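Local coordinates for protein transcriptional regulator, LacI family (PDB 3H5T) that activates transcription of the inositol phosphate synthase gene ino1 in an inositol-dependent manner, binding a palindromic promoter motif, and takes part in regulating cell wall biogenesis, at residues Leu19-Arg23 with Thr24-Asn28; Ser113-His117 with Val118-Gln122; Ala154-Ala157 with Asp158-Arg162; Glu330-Leu333 with Lys334-Lys338. All coordinates share one frame; numbering follows the deposited sequence.

Contact 1 of 4, residues Leu19-Arg23 with Thr24-Asn28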
loop_
_atom_site.group_PDB
_atom_site.type_symbol
_atom_site.label_atom_id
_atom_site.label_comp_id
_atom_site.label_asym_id
_atom_site.label_seq_id
_atom_site.Cartn_x
_atom_site.Cartn_y
_atom_site.Cartn_z
ATOM N N LEU A 19 -35.627 8.650 -25.610
ATOM C CA LEU A 19 -36.889 9.384 -25.707
ATOM C C LEU A 19 -37.098 10.119 -27.034
ATOM O O LEU A 19 -38.110 10.794 -27.233
ATOM C CB LEU A 19 -36.985 10.379 -24.552
ATOM C CG LEU A 19 -36.995 9.774 -23.151
ATOM C CD1 LEU A 19 -36.641 10.831 -22.129
ATOM C CD2 LEU A 19 -38.364 9.173 -22.871
ATOM N N GLY A 20 -36.136 9.999 -27.937
ATOM C CA GLY A 20 -36.264 10.678 -29.209
ATOM C C GLY A 20 -36.266 12.198 -29.108
ATOM O O GLY A 20 -36.895 12.872 -29.926
ATOM N N ILE A 21 -35.581 12.743 -28.103
ATOM C CA ILE A 21 -35.490 14.192 -27.952
ATOM C C ILE A 21 -34.016 14.604 -28.027
ATOM O O ILE A 21 -33.149 13.771 -28.299
ATOM C CB ILE A 21 -36.126 14.692 -26.615
ATOM C CG1 ILE A 21 -35.553 13.926 -25.421
ATOM C CG2 ILE A 21 -37.646 14.541 -26.666
ATOM C CD1 ILE A 21 -36.124 14.386 -24.081
ATOM N N SER A 22 -33.725 15.882 -27.803
ATOM C CA SER A 22 -32.346 16.363 -27.865
ATOM C C SER A 22 -31.650 16.292 -26.510
ATOM O O SER A 22 -32.305 16.237 -25.468
ATOM C CB SER A 22 -32.320 17.801 -28.385
ATOM O OG SER A 22 -32.759 17.861 -29.739
ATOM N N ARG A 23 -30.324 16.288 -26.513
ATOM C CA ARG A 23 -29.615 16.234 -25.246
ATOM C C ARG A 23 -29.870 17.534 -24.480
ATOM O O ARG A 23 -29.876 17.546 -23.255
ATOM C CB ARG A 23 -28.112 16.033 -25.458
ATOM C CG ARG A 23 -27.406 17.278 -25.888
ATOM C CD ARG A 23 -25.911 17.125 -25.791
ATOM N NE ARG A 23 -25.277 18.436 -25.858
ATOM C CZ ARG A 23 -23.975 18.635 -26.012
ATOM N NH1 ARG A 23 -23.147 17.606 -26.122
ATOM N NH2 ARG A 23 -23.506 19.872 -26.058
ATOM N N THR A 24 -30.080 18.629 -25.204
ATOM C CA THR A 24 -30.362 19.907 -24.558
ATOM C C THR A 24 -31.740 19.806 -23.895
ATOM O O THR A 24 -31.971 20.392 -22.830
ATOM C CB THR A 24 -30.352 21.075 -25.574
ATOM O OG1 THR A 24 -29.049 21.190 -26.154
ATOM C CG2 THR A 24 -30.692 22.391 -24.890
ATOM N N THR A 25 -32.646 19.052 -24.525
ATOM C CA THR A 25 -33.984 18.856 -23.977
ATOM C C THR A 25 -33.819 18.238 -22.593
ATOM O O THR A 25 -34.410 18.703 -21.615
ATOM C CB THR A 25 -34.834 17.876 -24.825
ATOM O OG1 THR A 25 -34.735 18.205 -26.217
ATOM C CG2 THR A 25 -36.288 17.954 -24.402
ATOM N N VAL A 26 -33.000 17.189 -22.528
ATOM C CA VAL A 26 -32.732 16.476 -21.278
ATOM C C VAL A 26 -32.089 17.407 -20.254
ATOM O O VAL A 26 -32.445 17.390 -19.078
ATOM C CB VAL A 26 -31.786 15.255 -21.509
ATOM C CG1 VAL A 26 -31.456 14.579 -20.164
ATOM C CG2 VAL A 26 -32.439 14.265 -22.456
ATOM N N SER A 27 -31.141 18.219 -20.709
ATOM C CA SER A 27 -30.463 19.161 -19.827
ATOM C C SER A 27 -31.458 20.155 -19.208
ATOM O O SER A 27 -31.437 20.394 -17.995
ATOM C CB SER A 27 -29.388 19.921 -20.602
ATOM O OG SER A 27 -28.606 20.702 -19.726
ATOM N N ASN A 28 -32.329 20.727 -20.039
ATOM C CA ASN A 28 -33.314 21.686 -19.554
ATOM C C ASN A 28 -34.130 21.083 -18.419
ATOM O O ASN A 28 -34.519 21.771 -17.482
ATOM C CB ASN A 28 -34.235 22.129 -20.689
ATOM C CG ASN A 28 -33.508 22.953 -21.728
ATOM O OD1 ASN A 28 -32.447 23.499 -21.456
ATOM N ND2 ASN A 28 -34.084 23.064 -22.916
#
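Thr-25 reaches back across the turn of the helix-turn-helix motif and takes hold of Ser-22 just where the second helix, 23-31, begins. Its OG1 accepts the backbone N-H of Ser-22 at 3.0 Å from Ser-22 N, a fairly bent bond (136° at the hydrogen). Ser-22 is the N-cap and Thr-25 stands three residues further on, so this is the side-chain-to-N-cap half of a capping box; the serine hydroxyl makes no return bond. With OG1 beside its own backbone N (chi1 -47°), Thr-25 turns the other branch, CG2, onto Ile-21, whose CD1 lies 3.6 Å from that CG2. The Thr-25 side chain also touches Leu-40 of helix 38-50, while Val-26 faces helix 11-19. Arg-23 opens the second helix. Its CG, set between the backbone N and the carbonyl carbon (chi1 77°), sits against Thr-24 N at 3.1 Å and comes to 4.3 Å from Thr-24 OG1. From CG to NE the chain is extended, and both residues are exposed, in keeping with the DNA-facing role of this helix in LacI-type domains. Arg-23 O accepts the backbone N-H of Ser-27, 2.9 Å from Ser-27 N.

Contact 2 of 4, residues Ser113-His117 with Val118-Gln122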
loop_
_atom_site.group_PDB
_atom_site.type_symbol
_atom_site.label_atom_id
_atom_site.label_comp_id
_atom_site.label_asym_id
_atom_site.label_seq_id
_atom_site.Cartn_x
_atom_site.Cartn_y
_atom_site.Cartn_z
ATOM N N SER A 113 11.717 6.885 17.663
ATOM C CA SER A 113 11.730 6.126 18.912
ATOM C C SER A 113 11.552 7.012 20.146
ATOM O O SER A 113 11.383 6.514 21.255
ATOM C CB SER A 113 13.044 5.359 19.038
ATOM O OG SER A 113 14.122 6.266 19.164
ATOM N N SER A 114 11.591 8.324 19.940
ATOM C CA SER A 114 11.455 9.290 21.024
ATOM C C SER A 114 10.007 9.582 21.387
ATOM O O SER A 114 9.734 10.218 22.409
ATOM C CB SER A 114 12.138 10.602 20.635
ATOM O OG SER A 114 11.573 11.133 19.443
ATOM N N VAL A 115 9.081 9.130 20.549
ATOM C CA VAL A 115 7.667 9.368 20.798
ATOM C C VAL A 115 7.171 8.570 21.995
ATOM O O VAL A 115 7.394 7.369 22.089
ATOM C CB VAL A 115 6.810 9.005 19.566
ATOM C CG1 VAL A 115 5.355 9.351 19.823
ATOM C CG2 VAL A 115 7.305 9.756 18.356
ATOM N N ASP A 116 6.516 9.258 22.921
ATOM C CA ASP A 116 5.968 8.613 24.106
ATOM C C ASP A 116 4.450 8.721 24.050
ATOM O O ASP A 116 3.900 9.411 23.197
ATOM C CB ASP A 116 6.498 9.271 25.375
ATOM C CG ASP A 116 6.428 10.772 25.313
ATOM O OD1 ASP A 116 5.454 11.292 24.730
ATOM O OD2 ASP A 116 7.340 11.432 25.858
ATOM N N HIS A 117 3.777 8.048 24.970
ATOM C CA HIS A 117 2.325 8.039 24.988
ATOM C C HIS A 117 1.631 9.392 25.086
ATOM O O HIS A 117 0.578 9.581 24.490
ATOM C CB HIS A 117 1.861 7.084 26.087
ATOM C CG HIS A 117 2.328 5.677 25.865
ATOM N ND1 HIS A 117 1.679 4.803 25.017
ATOM C CD2 HIS A 117 3.428 5.023 26.305
ATOM C CE1 HIS A 117 2.361 3.674 24.946
ATOM N NE2 HIS A 117 3.427 3.782 25.718
ATOM N N VAL A 118 2.209 10.347 25.804
ATOM C CA VAL A 118 1.557 11.648 25.900
ATOM C C VAL A 118 1.576 12.357 24.548
ATOM O O VAL A 118 0.637 13.070 24.198
ATOM C CB VAL A 118 2.223 12.566 26.950
ATOM C CG1 VAL A 118 3.645 12.896 26.540
ATOM C CG2 VAL A 118 1.405 13.841 27.099
ATOM N N SER A 119 2.647 12.164 23.786
ATOM C CA SER A 119 2.741 12.790 22.473
ATOM C C SER A 119 1.728 12.149 21.527
ATOM O O SER A 119 0.982 12.836 20.836
ATOM C CB SER A 119 4.149 12.620 21.900
ATOM O OG SER A 119 5.129 13.167 22.764
ATOM N N ALA A 120 1.703 10.822 21.515
ATOM C CA ALA A 120 0.799 10.075 20.650
ATOM C C ALA A 120 -0.667 10.334 20.981
ATOM O O ALA A 120 -1.496 10.480 20.086
ATOM C CB ALA A 120 1.100 8.586 20.754
ATOM N N GLN A 121 -0.974 10.407 22.270
ATOM C CA GLN A 121 -2.340 10.627 22.724
ATOM C C GLN A 121 -2.874 12.023 22.423
ATOM O O GLN A 121 -4.076 12.202 22.246
ATOM C CB GLN A 121 -2.438 10.286 24.216
ATOM C CG GLN A 121 -2.047 8.821 24.475
ATOM C CD GLN A 121 -1.937 8.448 25.949
ATOM O OE1 GLN A 121 -1.469 9.244 26.778
ATOM N NE2 GLN A 121 -2.345 7.219 26.278
ATOM N N GLN A 122 -1.992 13.014 22.351
ATOM C CA GLN A 122 -2.426 14.370 22.023
ATOM C C GLN A 122 -2.701 14.452 20.524
ATOM O O GLN A 122 -3.613 15.145 20.081
ATOM C CB GLN A 122 -1.363 15.394 22.392
ATOM C CG GLN A 122 -1.259 15.648 23.868
ATOM C CD GLN A 122 -0.395 16.845 24.187
ATOM O OE1 GLN A 122 -0.269 17.236 25.349
ATOM N NE2 GLN A 122 0.205 17.437 23.155
#
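Asp-116 caps helix 117-125 through a single oxygen that takes both donors of Ser-119. Its OD1 takes the backbone N-H of Ser-119, 3.1 Å from Ser-119 N, with the amide arriving almost straight along the C-O bond. The same OD1 receives the Ser-119 hydroxyl, at 2.7 Å from OG, on the syn side and well above the carboxylate plane (34°). Folding CG in between its own backbone N and carbonyl carbon (chi1 47°) is what carries the carboxylate over the helix start, and it lies there alongside the Val-118 side chain. The main-chain carbonyl is used as well: Asp-116 O accepts Ala-120 N at 3.1 Å in a nearly straight bond (170°), and a second, weak one from Ser-119 N.

The helix so begun belongs to a beta-alpha-beta crossover of the periplasmic-binding-protein-like core, joining parallel strands 103-108 and 132-135. On the apolar side Val-115 and Ala-120 bracket the cap in the positions of a hydrophobic staple, although loosely, with Val-115 CG1 4.4 Å from Ala-120 CB. Ala-120 and Gln-121 also lie against helix 142-150, on His-143 and Ala-146 respectively. Just ahead of the cap, the carbonyl of Val-115 is bonded by Arg-201 NH2.

Contact 3 of 4, residues Ala154-Ala157 with Asp158-Arg162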
loop_
_atom_site.group_PDB
_atom_site.type_symbol
_atom_site.label_atom_id
_atom_site.label_comp_id
_atom_site.label_asym_id
_atom_site.label_seq_id
_atom_site.Cartn_x
_atom_site.Cartn_y
_atom_site.Cartn_z
ATOM N N ALA A 154 -11.551 1.441 14.886
ATOM C CA ALA A 154 -10.414 1.378 13.997
ATOM C C ALA A 154 -10.216 0.059 13.277
ATOM O O ALA A 154 -10.520 -1.017 13.802
ATOM C CB ALA A 154 -9.164 1.734 14.761
ATOM N N VAL A 155 -9.708 0.166 12.056
ATOM C CA VAL A 155 -9.406 -0.986 11.228
ATOM C C VAL A 155 -7.920 -0.862 10.890
ATOM O O VAL A 155 -7.411 0.240 10.681
ATOM C CB VAL A 155 -10.223 -0.979 9.922
ATOM C CG1 VAL A 155 -9.940 0.299 9.138
ATOM C CG2 VAL A 155 -9.853 -2.183 9.076
ATOM N N ILE A 156 -7.225 -1.989 10.843
ATOM C CA ILE A 156 -5.802 -1.979 10.540
ATOM C C ILE A 156 -5.516 -2.584 9.169
ATOM O O ILE A 156 -6.090 -3.613 8.810
ATOM C CB ILE A 156 -5.018 -2.780 11.613
ATOM C CG1 ILE A 156 -5.053 -2.034 12.947
ATOM C CG2 ILE A 156 -3.583 -3.017 11.159
ATOM C CD1 ILE A 156 -4.677 -2.903 14.126
ATOM N N ALA A 157 -4.622 -1.945 8.413
ATOM C CA ALA A 157 -4.227 -2.441 7.095
ATOM C C ALA A 157 -2.730 -2.735 7.084
ATOM O O ALA A 157 -1.920 -1.927 7.552
ATOM C CB ALA A 157 -4.559 -1.420 6.017
ATOM N N ASP A 158 -2.372 -3.898 6.546
ATOM C CA ASP A 158 -0.981 -4.323 6.458
ATOM C C ASP A 158 -0.361 -4.718 7.798
ATOM O O ASP A 158 0.186 -5.806 7.936
ATOM C CB ASP A 158 -0.150 -3.223 5.793
ATOM C CG ASP A 158 -0.080 -3.379 4.283
ATOM O OD1 ASP A 158 0.300 -2.402 3.599
ATOM O OD2 ASP A 158 -0.391 -4.485 3.780
ATOM N N GLN A 159 -0.461 -3.841 8.788
ATOM C CA GLN A 159 0.101 -4.107 10.109
ATOM C C GLN A 159 -0.339 -2.988 11.056
ATOM O O GLN A 159 -0.640 -1.886 10.614
ATOM C CB GLN A 159 1.627 -4.140 10.001
ATOM C CG GLN A 159 2.202 -2.855 9.437
ATOM C CD GLN A 159 3.676 -2.949 9.134
ATOM O OE1 GLN A 159 4.414 -3.685 9.789
ATOM N NE2 GLN A 159 4.125 -2.183 8.152
ATOM N N PRO A 160 -0.353 -3.237 12.371
ATOM C CA PRO A 160 0.012 -4.449 13.102
ATOM C C PRO A 160 -1.110 -5.481 13.178
ATOM O O PRO A 160 -2.284 -5.139 13.307
ATOM C CB PRO A 160 0.363 -3.910 14.478
ATOM C CG PRO A 160 -0.737 -2.896 14.661
ATOM C CD PRO A 160 -0.768 -2.179 13.313
ATOM N N ALA A 161 -0.716 -6.745 13.118
ATOM C CA ALA A 161 -1.649 -7.853 13.196
ATOM C C ALA A 161 -1.938 -8.167 14.650
ATOM O O ALA A 161 -1.187 -7.778 15.542
ATOM C CB ALA A 161 -1.046 -9.091 12.524
ATOM N N ARG A 162 -3.037 -8.874 14.875
ATOM C CA ARG A 162 -3.413 -9.308 16.207
ATOM C C ARG A 162 -3.647 -8.227 17.263
ATOM O O ARG A 162 -3.182 -8.352 18.394
ATOM C CB ARG A 162 -2.370 -10.313 16.709
ATOM C CG ARG A 162 -2.278 -11.593 15.868
ATOM C CD ARG A 162 -1.124 -12.485 16.304
ATOM N NE ARG A 162 0.162 -11.894 15.947
ATOM C CZ ARG A 162 0.668 -11.872 14.713
ATOM N NH1 ARG A 162 0.000 -12.424 13.699
ATOM N NH2 ARG A 162 1.842 -11.282 14.489
#
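From Ala-157 the chain leaves its strand through a classic gamma turn, with Asp-158 at the central (i+1) position (phi 72°, psi -52°) and Gln-159 N bonded weakly back to Ala-157 O at 2.7 Å. A cis peptide follows directly, between Gln-159 and Pro-160, and the two features together swing the loop back over the end of strand 154-157. That strand lies between 132-135 and 168-171 in the parallel core of a periplasmic-binding-protein-like domain, and the turn sits at its C-terminal end, the end that usually lines the ligand cleft in this family.

Ile-156 is the residue the returning loop folds onto. With CG1 beside the backbone N (chi1 -69°), CG2 is left anti to that N and lies against the face of the Gln-159 to Pro-160 peptide, 3.2 Å from Gln-159 C. It also touches the proline ring, at 3.6 Å from Pro-160 CD. The other branch runs along the loop, bringing Ile-156 CD1 to 4.0 Å from Pro-160 CG, and the two side chains meet at about a right angle. Ile-144 of helix 142-150 also touches Pro-160, so the ring is packed from helix as well as strand.

Asp-158 is buried, but its charge is answered by a salt bridge from Asp-158 OD1 to Lys-324 NZ. Further along, the carbonyl oxygen of Ala-161 is hydrogen-bonded by Lys-139 NZ.

Contact 4 of 4, residues Glu330-Leu333 with Lys334-Lys338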
loop_
_atom_site.group_PDB
_atom_site.type_symbol
_atom_site.label_atom_id
_atom_site.label_comp_id
_atom_site.label_asym_id
_atom_site.label_seq_id
_atom_site.Cartn_x
_atom_site.Cartn_y
_atom_site.Cartn_z
ATOM N N GLU A 330 -14.392 0.556 3.858
ATOM C CA GLU A 330 -15.712 -0.072 3.987
ATOM C C GLU A 330 -15.865 -0.720 5.350
ATOM O O GLU A 330 -16.888 -0.562 6.018
ATOM C CB GLU A 330 -15.926 -1.136 2.908
ATOM C CG GLU A 330 -16.438 -0.584 1.589
ATOM C CD GLU A 330 -17.793 0.086 1.737
ATOM O OE1 GLU A 330 -18.255 0.730 0.765
ATOM O OE2 GLU A 330 -18.394 -0.036 2.832
ATOM N N THR A 331 -14.841 -1.458 5.759
ATOM C CA THR A 331 -14.863 -2.124 7.044
ATOM C C THR A 331 -15.049 -1.075 8.132
ATOM O O THR A 331 -15.834 -1.266 9.058
ATOM C CB THR A 331 -13.559 -2.888 7.280
ATOM O OG1 THR A 331 -13.408 -3.882 6.263
ATOM C CG2 THR A 331 -13.559 -3.560 8.629
ATOM N N LEU A 332 -14.336 0.042 8.008
ATOM C CA LEU A 332 -14.434 1.109 8.998
ATOM C C LEU A 332 -15.863 1.649 9.070
ATOM O O LEU A 332 -16.462 1.694 10.152
ATOM C CB LEU A 332 -13.456 2.246 8.668
ATOM C CG LEU A 332 -13.419 3.410 9.671
ATOM C CD1 LEU A 332 -13.149 2.873 11.059
ATOM C CD2 LEU A 332 -12.349 4.414 9.284
ATOM N N LEU A 333 -16.409 2.039 7.920
ATOM C CA LEU A 333 -17.769 2.562 7.874
ATOM C C LEU A 333 -18.786 1.580 8.459
ATOM O O LEU A 333 -19.662 1.988 9.220
ATOM C CB LEU A 333 -18.150 2.934 6.442
ATOM C CG LEU A 333 -17.335 4.092 5.869
ATOM C CD1 LEU A 333 -17.859 4.468 4.480
ATOM C CD2 LEU A 333 -17.427 5.281 6.818
ATOM N N LYS A 334 -18.683 0.297 8.117
ATOM C CA LYS A 334 -19.604 -0.692 8.673
ATOM C C LYS A 334 -19.445 -0.775 10.188
ATOM O O LYS A 334 -20.421 -1.034 10.898
ATOM C CB LYS A 334 -19.356 -2.077 8.088
ATOM C CG LYS A 334 -20.006 -2.338 6.760
ATOM C CD LYS A 334 -19.652 -3.740 6.293
ATOM C CE LYS A 334 -20.406 -4.108 5.029
ATOM N NZ LYS A 334 -20.216 -3.078 3.976
ATOM N N MET A 335 -18.220 -0.573 10.682
ATOM C CA MET A 335 -17.955 -0.612 12.123
ATOM C C MET A 335 -18.694 0.544 12.800
ATOM O O MET A 335 -19.393 0.360 13.793
ATOM C CB MET A 335 -16.455 -0.459 12.414
ATOM C CG MET A 335 -15.605 -1.723 12.359
ATOM S SD MET A 335 -13.835 -1.354 12.696
ATOM C CE MET A 335 -13.852 -1.351 14.461
ATOM N N ILE A 336 -18.510 1.742 12.255
ATOM C CA ILE A 336 -19.135 2.947 12.782
ATOM C C ILE A 336 -20.655 2.839 12.682
ATOM O O ILE A 336 -21.383 3.418 13.486
ATOM C CB ILE A 336 -18.634 4.205 12.007
ATOM C CG1 ILE A 336 -17.153 4.435 12.311
ATOM C CG2 ILE A 336 -19.448 5.442 12.383
ATOM C CD1 ILE A 336 -16.527 5.552 11.498
ATOM N N ASP A 337 -21.135 2.088 11.700
ATOM C CA ASP A 337 -22.569 1.923 11.522
ATOM C C ASP A 337 -23.060 0.660 12.242
ATOM O O ASP A 337 -24.114 0.111 11.911
ATOM C CB ASP A 337 -22.892 1.856 10.028
ATOM C CG ASP A 337 -24.372 2.015 9.742
ATOM O OD1 ASP A 337 -24.787 1.771 8.586
ATOM O OD2 ASP A 337 -25.121 2.390 10.671
ATOM N N LYS A 338 -22.285 0.208 13.230
ATOM C CA LYS A 338 -22.616 -0.974 14.027
ATOM C C LYS A 338 -22.898 -2.226 13.203
ATOM O O LYS A 338 -23.661 -3.093 13.620
ATOM C CB LYS A 338 -23.823 -0.689 14.930
ATOM C CG LYS A 338 -23.615 0.447 15.921
ATOM C CD LYS A 338 -22.434 0.180 16.844
ATOM C CE LYS A 338 -22.141 1.385 17.734
ATOM N NZ LYS A 338 -20.884 1.206 18.520
#
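Glu-330 and Lys-334, one helical turn apart, bend their chains toward each other and still make only a long salt bridge, 3.7 Å from Glu-330 OE2 to Lys-334 NZ. The glutamate folds at its second torsion (chi2 -62°), while the lysine runs extended until its last bond, where chi4 (53°) tips the ammonium group toward the carboxylate. Beneath this pair the backbone is regular: Lys-334 N meets Glu-330 O at 2.9 Å, and Ile-336 N meets Leu-332 O at 2.9 Å. Thr-331 returns its hydroxyl to the helix, bonding to Lys-327 O.

On roughly the other side of the helix the contact becomes apolar. Leu-332 CG lies 4.2 Å from Ile-336 CD1, the side chains passing at a slant, and Leu-332 also reaches Val-155 and Ile-71, strand residues of the core sheet. These are the last two turns of helix 321-336, which packs against that sheet in the periplasmic-binding-protein-like fold. A Schellman motif ends it: Lys-338, with positive phi, is the C-prime residue, its N 3.0 Å from Met-335 O, and Glu-339 N returns to Lys-334 O.

A bridge this long, at a partly exposed surface, is probably a weak, solvent-screened pairing of charges; the four main-chain bonds between the segments and the packing of Leu-332 on Ile-336 are the firmer part of the contact.

In the fold
Contact 1 stands apart in the DNA-binding domain: its centre is about 41 Å from that of contact 4 and about 60 Å from that of contact 2. The other three belong to the lobe built round the seven-stranded sheet. Contacts 3 and 4 touch, as strand and covering helix: Val-155 CG1 lies 4.0 Å from Leu-332 CB, and the methyl CE of Met-335 reaches 3.4 Å from Ala-154 O. Contact 2, about 19 Å centre to centre from contact 3, is linked to it through helix 142-150, which touches residues of both. Contact 3, at the C-terminal end of its strand, probably borders the effector cleft, as in relatives of this family.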